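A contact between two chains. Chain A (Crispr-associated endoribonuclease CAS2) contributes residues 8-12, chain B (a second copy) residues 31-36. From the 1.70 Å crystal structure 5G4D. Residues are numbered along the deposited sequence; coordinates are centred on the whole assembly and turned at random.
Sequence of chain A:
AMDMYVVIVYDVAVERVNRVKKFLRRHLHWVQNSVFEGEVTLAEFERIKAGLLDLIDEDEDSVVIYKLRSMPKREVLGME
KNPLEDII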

# COMPACT_ATOMS: atom_id res chain seq x y z
N ILE A 8 -0.03 -3.93 -4.56
CA ILE A 8 1.09 -4.66 -3.96
C ILE A 8 1.96 -3.67 -3.20
O ILE A 8 2.40 -2.66 -3.76
N VAL A 9 2.22 -3.97 -1.93
CA VAL A 9 3.15 -3.20 -1.11
C VAL A 9 4.23 -4.15 -0.63
O VAL A 9 3.96 -5.33 -0.38
N TYR A 10 5.46 -3.66 -0.53
CA TYR A 10 6.54 -4.57 -0.14
C TYR A 10 7.55 -3.88 0.75
O TYR A 10 7.79 -2.68 0.65
N ASP A 11 8.11 -4.68 1.65
CA ASP A 11 9.10 -4.27 2.63
C ASP A 11 10.23 -5.28 2.45
O ASP A 11 10.14 -6.40 2.96
N VAL A 12 11.27 -4.91 1.69
CA VAL A 12 12.30 -5.86 1.25
C VAL A 12 13.66 -5.29 1.64
O VAL A 12 13.86 -4.07 1.57
N VAL B 31 0.70 -2.26 8.96
CA VAL B 31 0.87 -3.47 8.14
C VAL B 31 2.34 -3.77 7.90
O VAL B 31 2.80 -4.90 8.10
N GLN B 32 3.08 -2.77 7.47
CA GLN B 32 4.53 -2.84 7.27
C GLN B 32 5.00 -1.41 7.11
O GLN B 32 4.23 -0.47 7.33
N ASN B 33 6.25 -1.23 6.72
CA ASN B 33 6.78 0.12 6.56
C ASN B 33 5.89 0.94 5.63
O ASN B 33 5.65 0.55 4.48
N SER B 34 5.37 2.04 6.18
CA SER B 34 4.62 3.06 5.44
C SER B 34 3.28 2.54 4.90
O SER B 34 2.74 3.09 3.94
N VAL B 35 2.72 1.50 5.52
CA VAL B 35 1.40 0.99 5.14
C VAL B 35 0.56 0.79 6.39
O VAL B 35 1.00 0.13 7.33
N PHE B 36 -0.67 1.31 6.36
CA PHE B 36 -1.65 1.13 7.44
C PHE B 36 -2.98 0.71 6.84
O PHE B 36 -3.29 1.00 5.68

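The contact sets the end of a strand in one copy against a hairpin turn in the other. In chain B a type II turn runs from Gln32(B) to Val35(B), closed by Val35(B) N donating to Gln32(B) O at 3.1 Å, while Val31(B) N donates to Val35(B) O at 2.9 Å. This scaffold directs the CA-to-CB bonds of Gln32(B), Asn33(B) and Val35(B) toward chain A. The strand of chain A answers by alternation: Val9(A) and Asp11(A) point toward the hairpin, and Tyr10(A), with chi1 p, points away, leaving mainly its backbone to face the partner.

The apolar part is small and buried. Val9(A), chi1 m, meets Val35(B), chi1 t, with Val9(A) CB 3.9 Å from Val35(B) CG2, an ordinary van der Waals separation. The CA atoms of Val9(A) and Val35(B) stand 7.7 Å apart, and the two side chains meet in the space between them; no backbone-to-backbone hydrogen bond crosses the stretches.

Beside this pair lies Gln32(B), which gives up the most surface to the contact of any residue here. Its chi1 p and chi2 t carry the amide out over the strand, where OE1 sits 3.6 Å from Val9(A) CG2 and 3.1 Å from Tyr10(A) C. The packing is tight, but it is not hydrogen bonding: OE1 is 3.2 Å from Tyr10(A) N and 3.4 Å from Asp11(A) N, and in both cases the angle is poor. The other end of the amide, NE2, is satisfied elsewhere in the structure. The lesson for a designer is that a short distance from a carbonyl oxygen to a backbone nitrogen does not suffice without alignment.

The direct polar link is made by Asp11(A). With chi1 t, its carboxylate reaches the start of the turn, and Asn33(B) N donates to Asp11(A) OD2 at 3.1 Å with an angle of 158°. The same oxygen packs 3.2 Å from Asn33(B) CB and 3.8 Å from Gln32(B) CB, so the aspartate both accepts a bond and fills space. Here the side chain of one copy takes up a backbone donor in the other's turn.

Water extends the polar edge. Water 1 lies 3.1 Å from Tyr10(A) O, to which it can donate, and can donate a weak hydrogen bond to Asn33(B) OD1 at 3.5 Å; the side chain of Asn33(B) has chi1 t. Ser34(B), whose CB points sideways, makes no contact with the chain A stretch, but its OG lies 2.9 Å from Asn33(B) OD1.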

# COMPACT_ATOMS: atom_id res chain seq x y z
CB ILE A 8 1.92 -5.41 -5.02
CG1 ILE A 8 1.04 -6.42 -5.74
CG2 ILE A 8 3.11 -6.10 -4.34
CD1 ILE A 8 1.84 -7.37 -6.62
CB VAL A 9 2.44 -2.52 0.08
CG1 VAL A 9 1.39 -1.55 -0.41
CG2 VAL A 9 1.80 -3.57 0.99
CB TYR A 10 7.25 -5.20 -1.35
CG TYR A 10 7.81 -4.22 -2.36
CD1 TYR A 10 7.05 -3.78 -3.43
CD2 TYR A 10 9.13 -3.76 -2.25
CE1 TYR A 10 7.55 -2.89 -4.35
CE2 TYR A 10 9.65 -2.88 -3.18
CZ TYR A 10 8.86 -2.46 -4.23
OH TYR A 10 9.36 -1.58 -5.17
CB ASP A 11 8.48 -4.33 4.03
CG ASP A 11 9.28 -3.59 5.05
OD1 ASP A 11 10.51 -3.49 4.89
OD2 ASP A 11 8.65 -3.11 6.03
CB VAL A 12 12.24 -6.11 -0.27
CG1 VAL A 12 13.40 -6.99 -0.74
CG2 VAL A 12 10.89 -6.76 -0.65
CB VAL B 31 0.11 -3.31 6.80
CG1 VAL B 31 0.35 -4.52 5.88
CG2 VAL B 31 -1.37 -3.06 7.04
CB GLN B 32 4.90 -3.72 6.08
CG GLN B 32 4.13 -3.39 4.82
CD GLN B 32 4.65 -4.12 3.59
OE1 GLN B 32 5.04 -3.49 2.60
NE2 GLN B 32 4.68 -5.46 3.65
CB ASN B 33 8.21 0.09 6.03
CG ASN B 33 8.80 1.46 5.93
OD1 ASN B 33 8.90 2.03 4.83
ND2 ASN B 33 9.15 2.04 7.07
CB SER B 34 5.45 3.65 4.31
OG SER B 34 6.73 4.02 4.79
CB VAL B 35 1.50 -0.34 4.37
CG1 VAL B 35 0.10 -0.80 3.93
CG2 VAL B 35 2.47 -0.21 3.19
CB PHE B 36 -1.84 2.42 8.27
CG PHE B 36 -0.66 2.76 9.17
CD1 PHE B 36 0.47 3.35 8.65
CD2 PHE B 36 -0.71 2.48 10.53
CE1 PHE B 36 1.57 3.65 9.47
CE2 PHE B 36 0.38 2.78 11.37
CZ PHE B 36 1.51 3.38 10.84
O HOH W 1 8.71 -0.09 2.11